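Local coordinates for protein mannan endo-1,6-alpha-mannosidase (Chaetomium thermophilum, PDB 6RY0) that probably cleaves alpha-1,6-mannosidic linkages, and is thought to transfer GPI-anchored glycoproteins into the fungal cell wall, at residues L156-A167 against F202-T213. Residues are numbered along the deposited sequence; the frame is centred on the assembly and turned at random.
Sequences LALAQAVWTTQA and FFDLGARLARYT
Trp163 and Phe202 form an offset stack where helix 155-167 packs on helix 196-213 in the (alpha/alpha)6 barrel of glycosyl hydrolase family 76. The segments 156-167 and 202-213 run at 130°, their axes 9.9 Å apart. The five-membered ring of Trp163 and the Phe202 ring are tilted by 27°, with centroids 4.7 Å apart, and Phe202 CE1 lies over the rim of one indole face. With CG anti to the backbone N (chi1 -180°), the indole reaches across as a knob among Phe202, Leu205, Gly206 and Leu209; its NE1 lies 3.5 Å from Gly206 CA, beside a backbone that carries no side chain at this point. Phe202 is also flanked by Ala167 CB and by Gln166, which runs antiparallel alongside the Phe202 side chain, its amide steeply inclined to the ring, and sets OE1 3.3 Å from Phe202 CB. Cut back to alanine, Phe202 would probably leave a gap beside Ala167 and the indole of Trp163 without its stacking partner.

Aliphatic contacts continue the interface. Leu209 is the reciprocal knob, held among Leu156, Ala159, Gln160 and Trp163: CD1 rests 3.5 Å from Trp163 CB, while CD2 meets Leu156 CD1. The other methyl of Leu156, CD2, approaches Tyr212 CE1, and Val162 CG1 meets Leu205 CD1, in one of the two modelled conformers of Leu205, with the two side chains nearly perpendicular. Helix 216-231 adds Ile225 against Phe202 and Tyr218 against Leu209.

Direct polar bonds between the segments are absent; the polar link is a water in the indole plane, which accepts from Trp163 NE1 at 3.0 Å and donates to Phe202 O at 2.8 Å while sitting over the centre of the Phe202 ring, on the face opposite Gln166 O.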
ATOM      1  N   LEU A 156      -2.683 -13.821   8.706  1.00  7.14           N
ATOM      2  CA  LEU A 156      -2.286 -13.098   9.889  1.00  7.33           C
ATOM      3  C   LEU A 156      -0.825 -13.435  10.242  1.00  6.98           C
ATOM      4  O   LEU A 156      -0.034 -12.548  10.561  1.00  7.23           O
ATOM      5  CB  LEU A 156      -3.206 -13.407  11.069  1.00  7.46           C
ATOM      6  CG  LEU A 156      -2.798 -12.789  12.419  1.00  8.54           C
ATOM      7  CD1 LEU A 156      -2.819 -11.288  12.382  1.00 10.35           C
ATOM      8  CD2 LEU A 156      -3.701 -13.299  13.522  1.00  9.03           C
ATOM      9  N   ALA A 157      -0.475 -14.718  10.180  1.00  7.24           N
ATOM     10  CA  ALA A 157       0.880 -15.154  10.482  1.00  7.56           C
ATOM     11  C   ALA A 157       1.916 -14.496   9.570  1.00  6.98           C
ATOM     12  O   ALA A 157       3.030 -14.198  10.008  1.00  7.13           O
ATOM     13  CB  ALA A 157       0.990 -16.655  10.390  1.00  7.95           C
ATOM     14  N   LEU A 158       1.579 -14.313   8.301  1.00  7.04           N
ATOM     15  CA  LEU A 158       2.494 -13.647   7.378  1.00  6.61           C
ATOM     16  C   LEU A 158       2.681 -12.189   7.748  1.00  6.41           C
ATOM     17  O   LEU A 158       3.812 -11.670   7.739  1.00  6.53           O
ATOM     18  CB  LEU A 158       1.985 -13.789   5.938  1.00  6.88           C
ATOM     19  CG  LEU A 158       2.164 -15.189   5.332  1.00  7.26           C
ATOM     20  CD1 LEU A 158       1.292 -15.343   4.118  1.00  7.63           C
ATOM     21  CD2 LEU A 158       3.636 -15.462   5.013  1.00  7.79           C
ATOM     22  N   ALA A 159       1.587 -11.488   8.062  1.00  6.35           N
ATOM     23  CA  ALA A 159       1.703 -10.108   8.526  1.00  6.60           C
ATOM     24  C   ALA A 159       2.537 -10.010   9.794  1.00  6.10           C
ATOM     25  O   ALA A 159       3.380  -9.127   9.938  1.00  6.35           O
ATOM     26  CB  ALA A 159       0.314  -9.529   8.733  1.00  7.14           C
ATOM     27  N   GLN A 160       2.293 -10.918  10.738  1.00  6.61           N
ATOM     28  CA  GLN A 160       3.071 -10.959  11.962  1.00  6.46           C
ATOM     29  C   GLN A 160       4.548 -11.207  11.706  1.00  6.42           C
ATOM     30  O   GLN A 160       5.396 -10.650  12.396  1.00  6.68           O
ATOM     31  CB  GLN A 160       2.555 -12.072  12.893  1.00  6.87           C
ATOM     32  CG  GLN A 160       1.197 -11.785  13.475  1.00  6.71           C
ATOM     33  CD  GLN A 160       0.692 -12.953  14.274  1.00  7.19           C
ATOM     34  OE1 GLN A 160       0.743 -14.091  13.830  1.00  7.71           O
ATOM     35  NE2 GLN A 160       0.180 -12.672  15.455  1.00  8.72           N
ATOM     36  N   ALA A 161       4.874 -12.047  10.719  1.00  6.49           N
ATOM     37  CA  ALA A 161       6.273 -12.327  10.419  1.00  6.69           C
ATOM     38  C   ALA A 161       6.972 -11.105   9.856  1.00  6.31           C
ATOM     39  O   ALA A 161       8.086 -10.785  10.250  1.00  7.03           O
ATOM     40  CB  ALA A 161       6.380 -13.482   9.452  1.00  7.36           C
ATOM     41  N   VAL A 162       6.314 -10.416   8.933  1.00  6.24           N
ATOM     42  CA  VAL A 162       6.883  -9.175   8.414  1.00  6.54           C
ATOM     43  C   VAL A 162       7.121  -8.186   9.539  1.00  6.31           C
ATOM     44  O   VAL A 162       8.220  -7.647   9.680  1.00  6.97           O
ATOM     45  CB  VAL A 162       6.022  -8.578   7.276  1.00  6.24           C
ATOM     46  CG1 VAL A 162       6.534  -7.199   6.909  1.00  6.94           C
ATOM     47  CG2 VAL A 162       6.015  -9.516   6.082  1.00  6.72           C
ATOM     48  N   TRP A 163       6.105  -7.948  10.352  1.00  6.54           N
ATOM     49  CA  TRP A 163       6.225  -6.988  11.425  1.00  7.20           C
ATOM     50  C   TRP A 163       7.362  -7.377  12.381  1.00  6.94           C
ATOM     51  O   TRP A 163       8.156  -6.540  12.798  1.00  7.26           O
ATOM     52  CB  TRP A 163       4.878  -6.872  12.164  1.00  7.74           C
ATOM     53  CG  TRP A 163       4.931  -5.868  13.301  1.00  7.85           C
ATOM     54  CD1 TRP A 163       4.662  -4.536  13.228  1.00  7.86           C
ATOM     55  CD2 TRP A 163       5.327  -6.127  14.632  1.00  7.67           C
ATOM     56  NE1 TRP A 163       4.876  -3.946  14.432  1.00  7.42           N
ATOM     57  CE2 TRP A 163       5.300  -4.903  15.316  1.00  7.77           C
ATOM     58  CE3 TRP A 163       5.691  -7.291  15.330  1.00  8.08           C
ATOM     59  CZ2 TRP A 163       5.648  -4.804  16.660  1.00  8.64           C
ATOM     60  CZ3 TRP A 163       6.026  -7.206  16.641  1.00  9.42           C
ATOM     61  CH2 TRP A 163       6.019  -5.969  17.302  1.00  9.33           C
ATOM     62  N   THR A 164       7.420  -8.667  12.750  1.00  6.71           N
ATOM     63  CA  THR A 164       8.419  -9.122  13.697  1.00  7.30           C
ATOM     64  C   THR A 164       9.829  -8.916  13.146  1.00  7.35           C
ATOM     65  O   THR A 164      10.726  -8.446  13.866  1.00  8.05           O
ATOM     66  CB  THR A 164       8.163 -10.586  14.075  1.00  8.09           C
ATOM     67  OG1 THR A 164       6.932 -10.682  14.793  1.00  8.30           O
ATOM     68  CG2 THR A 164       9.296 -11.102  14.952  1.00  9.15           C
ATOM     69  N   THR A 165      10.068  -9.247  11.887  1.00  7.04           N
ATOM     70  CA  THR A 165      11.370  -9.022  11.302  1.00  7.37           C
ATOM     71  C   THR A 165      11.699  -7.544  11.253  1.00  7.38           C
ATOM     72  O   THR A 165      12.879  -7.165  11.392  1.00  8.33           O
ATOM     73  CB  THR A 165      11.539  -9.671   9.922  1.00  8.66           C
ATOM     74  OG1 THR A 165      10.694  -9.038   8.960  1.00 10.09           O
ATOM     75  CG2 THR A 165      11.344 -11.177   9.956  1.00  9.64           C
ATOM     76  N   GLN A 166      10.704  -6.692  11.067  1.00  7.40           N
ATOM     77  CA  GLN A 166      10.910  -5.244  11.041  1.00  7.57           C
ATOM     78  C   GLN A 166      11.161  -4.664  12.419  1.00  8.27           C
ATOM     79  O   GLN A 166      11.788  -3.620  12.528  1.00  9.59           O
ATOM     80  CB  GLN A 166       9.744  -4.544  10.319  1.00  7.57           C
ATOM     81  CG  GLN A 166       9.772  -4.839   8.852  1.00  8.36           C
ATOM     82  CD  GLN A 166       8.784  -4.119   8.029  1.00 11.90           C
ATOM     83  OE1 GLN A 166       7.959  -3.391   8.543  1.00 16.55           O
ATOM     84  NE2 GLN A 166       8.897  -4.277   6.723  1.00 13.46           N
ATOM     85  N   ALA A 167      10.693  -5.348  13.458  1.00  8.46           N
ATOM     86  CA  ALA A 167      10.922  -4.969  14.855  1.00  8.65           C
ATOM     87  C   ALA A 167      12.249  -5.496  15.395  1.00  9.31           C
ATOM     88  O   ALA A 167      12.639  -5.170  16.499  1.00 11.04           O
ATOM     89  CB  ALA A 167       9.791  -5.494  15.718  1.00  8.83           C
ATOM     90  N   PHE A 202       5.898  -0.056   8.525  1.00  6.57           N
ATOM     91  CA  PHE A 202       6.024  -0.710   9.827  1.00  6.64           C
ATOM     92  C   PHE A 202       5.001  -0.181  10.830  1.00  6.39           C
ATOM     93  O   PHE A 202       4.381  -0.936  11.574  1.00  6.72           O
ATOM     94  CB  PHE A 202       7.477  -0.579  10.293  1.00  7.36           C
ATOM     95  CG  PHE A 202       7.771  -1.185  11.638  1.00  7.40           C
ATOM     96  CD1 PHE A 202       7.485  -2.503  11.927  1.00  7.90           C
ATOM     97  CD2 PHE A 202       8.380  -0.438  12.619  1.00  9.06           C
ATOM     98  CE1 PHE A 202       7.801  -3.064  13.150  1.00  8.54           C
ATOM     99  CE2 PHE A 202       8.693  -1.011  13.845  1.00 10.13           C
ATOM    100  CZ  PHE A 202       8.389  -2.292  14.123  1.00  9.33           C
ATOM    101  N   PHE A 203       4.796   1.149  10.822  1.00  6.42           N
ATOM    102  CA  PHE A 203       3.787   1.796  11.631  1.00  6.42           C
ATOM    103  C   PHE A 203       2.400   1.242  11.317  1.00  6.39           C
ATOM    104  O   PHE A 203       1.646   0.865  12.206  1.00  6.40           O
ATOM    105  CB  PHE A 203       3.836   3.300  11.369  1.00  6.89           C
ATOM    106  CG  PHE A 203       2.646   4.050  11.902  1.00  6.42           C
ATOM    107  CD1 PHE A 203       2.381   4.091  13.264  1.00  7.12           C
ATOM    108  CD2 PHE A 203       1.777   4.711  11.055  1.00  6.75           C
ATOM    109  CE1 PHE A 203       1.270   4.738  13.754  1.00  7.62           C
ATOM    110  CE2 PHE A 203       0.664   5.386  11.529  1.00  7.30           C
ATOM    111  CZ  PHE A 203       0.411   5.389  12.881  1.00  7.60           C
ATOM    112  N   ASP A 204       2.045   1.258  10.028  1.00  6.22           N
ATOM    113  CA  ASP A 204       0.719   0.817   9.624  1.00  6.56           C
ATOM    114  C   ASP A 204       0.481  -0.639  10.005  1.00  6.68           C
ATOM    115  O   ASP A 204      -0.579  -0.995  10.505  1.00  6.63           O
ATOM    116  CB  ASP A 204       0.605   0.996   8.083  1.00  7.32           C
ATOM    117  CG  ASP A 204      -0.784   0.740   7.573  1.00  6.67           C
ATOM    118  OD1 ASP A 204      -1.676   1.555   7.953  1.00  7.31           O
ATOM    119  OD2 ASP A 204      -0.972  -0.207   6.771  1.00  7.16           O
ATOM    120  N   LEU A 205       1.467  -1.506   9.772  1.00  6.54           N
ATOM    121  CA  LEU A 205       1.344  -2.915  10.173  0.59  7.33           C
ATOM    122  C   LEU A 205       1.151  -3.052  11.653  1.00  7.20           C
ATOM    123  O   LEU A 205       0.340  -3.866  12.107  1.00  7.72           O
ATOM    124  CB  LEU A 205       2.579  -3.737   9.789  0.59  8.34           C
ATOM    125  CG  LEU A 205       2.597  -4.126   8.322  0.59  7.76           C
ATOM    126  CD1 LEU A 205       3.923  -4.720   7.926  0.59  8.52           C
ATOM    127  CD2 LEU A 205       1.477  -5.102   7.958  0.59  8.83           C
ATOM    128  N   GLY A 206       1.924  -2.310  12.439  1.00  6.74           N
ATOM    129  CA  GLY A 206       1.768  -2.381  13.887  1.00  7.37           C
ATOM    130  C   GLY A 206       0.387  -1.957  14.351  1.00  6.89           C
ATOM    131  O   GLY A 206      -0.243  -2.613  15.182  1.00  7.50           O
ATOM    132  N   ALA A 207      -0.107  -0.861  13.797  1.00  6.56           N
ATOM    133  CA  ALA A 207      -1.425  -0.356  14.183  1.00  6.86           C
ATOM    134  C   ALA A 207      -2.518  -1.374  13.833  1.00  6.75           C
ATOM    135  O   ALA A 207      -3.448  -1.610  14.594  1.00  6.97           O
ATOM    136  CB  ALA A 207      -1.665   0.959  13.508  1.00  7.17           C
ATOM    137  N   ARG A 208      -2.399  -1.956  12.653  1.00  6.37           N
ATOM    138  CA  ARG A 208      -3.387  -2.919  12.175  1.00  6.22           C
ATOM    139  C   ARG A 208      -3.303  -4.232  12.930  1.00  6.45           C
ATOM    140  O   ARG A 208      -4.332  -4.846  13.254  1.00  6.97           O
ATOM    141  CB  ARG A 208      -3.221  -3.135  10.667  1.00  6.07           C
ATOM    142  CG  ARG A 208      -3.581  -1.874   9.906  1.00  6.60           C
ATOM    143  CD  ARG A 208      -3.102  -1.873   8.484  1.00  6.80           C
ATOM    144  NE  ARG A 208      -3.841  -2.795   7.652  1.00  6.66           N
ATOM    145  CZ  ARG A 208      -3.559  -2.990   6.370  1.00  7.05           C
ATOM    146  NH1 ARG A 208      -2.540  -2.356   5.772  1.00  8.73           N
ATOM    147  NH2 ARG A 208      -4.292  -3.836   5.662  1.00  8.47           N
ATOM    148  N   LEU A 209      -2.100  -4.682  13.252  1.00  6.48           N
ATOM    149  CA  LEU A 209      -1.957  -5.892  14.063  1.00  6.68           C
ATOM    150  C   LEU A 209      -2.507  -5.671  15.449  1.00  6.99           C
ATOM    151  O   LEU A 209      -3.120  -6.578  16.024  1.00  7.64           O
ATOM    152  CB  LEU A 209      -0.503  -6.372  14.068  1.00  6.81           C
ATOM    153  CG  LEU A 209      -0.077  -7.061  12.774  1.00  6.82           C
ATOM    154  CD1 LEU A 209       1.454  -7.130  12.657  1.00  7.68           C
ATOM    155  CD2 LEU A 209      -0.690  -8.457  12.671  1.00  7.72           C
ATOM    156  N   ALA A 210      -2.291  -4.491  16.012  1.00  7.29           N
ATOM    157  CA  ALA A 210      -2.894  -4.172  17.313  1.00  7.54           C
ATOM    158  C   ALA A 210      -4.406  -4.296  17.265  1.00  7.92           C
ATOM    159  O   ALA A 210      -5.019  -4.940  18.107  1.00  8.68           O
ATOM    160  CB  ALA A 210      -2.513  -2.774  17.753  1.00  8.12           C
ATOM    161  N   ARG A 211      -5.023  -3.668  16.266  1.00  7.89           N
ATOM    162  CA  ARG A 211      -6.478  -3.710  16.208  1.00  8.38           C
ATOM    163  C   ARG A 211      -6.988  -5.151  16.022  1.00  7.62           C
ATOM    164  O   ARG A 211      -7.989  -5.553  16.611  1.00  8.95           O
ATOM    165  CB  ARG A 211      -7.025  -2.795  15.117  1.00  8.08           C
ATOM    166  CG  ARG A 211      -8.544  -2.699  15.165  1.00  8.94           C
ATOM    167  CD  ARG A 211      -9.111  -1.829  14.082  1.00  9.35           C
ATOM    168  NE  ARG A 211     -10.556  -1.695  14.172  1.00 10.44           N
ATOM    169  CZ  ARG A 211     -11.440  -2.413  13.485  1.00 10.45           C
ATOM    170  NH1 ARG A 211     -11.065  -3.378  12.674  1.00 10.22           N
ATOM    171  NH2 ARG A 211     -12.743  -2.127  13.584  1.00 12.58           N
ATOM    172  N   TYR A 212      -6.330  -5.899  15.155  1.00  7.17           N
ATOM    173  CA  TYR A 212      -6.838  -7.226  14.844  1.00  7.81           C
ATOM    174  C   TYR A 212      -6.686  -8.161  16.043  1.00  8.30           C
ATOM    175  O   TYR A 212      -7.598  -8.895  16.401  1.00  8.67           O
ATOM    176  CB  TYR A 212      -6.107  -7.807  13.628  1.00  7.92           C
ATOM    177  CG  TYR A 212      -6.708  -9.102  13.125  1.00  7.54           C
ATOM    178  CD1 TYR A 212      -6.439 -10.314  13.732  1.00  8.59           C
ATOM    179  CD2 TYR A 212      -7.571  -9.103  12.036  1.00  8.19           C
ATOM    180  CE1 TYR A 212      -7.030 -11.485  13.303  1.00  8.98           C
ATOM    181  CE2 TYR A 212      -8.162 -10.291  11.581  1.00  8.90           C
ATOM    182  CZ  TYR A 212      -7.888 -11.478  12.230  1.00  9.00           C
ATOM    183  OH  TYR A 212      -8.473 -12.650  11.801  1.00 10.27           O
ATOM    184  N   THR A 213      -5.498  -8.180  16.620  1.00  8.43           N
ATOM    185  CA  THR A 213      -5.136  -9.142  17.668  1.00  8.57           C
ATOM    186  C   THR A 213      -5.460  -8.699  19.074  1.00  8.99           C
ATOM    187  O   THR A 213      -5.437  -9.528  19.985  1.00  9.69           O
ATOM    188  CB  THR A 213      -3.639  -9.468  17.628  1.00  8.82           C
ATOM    189  OG1 THR A 213      -2.890  -8.336  18.078  1.00  8.38           O
ATOM    190  CG2 THR A 213      -3.140  -9.972  16.287  1.00  9.50           C
TER
HETATM  191  O   HOH W   1       5.064  -0.964  14.318  1.00  8.72           O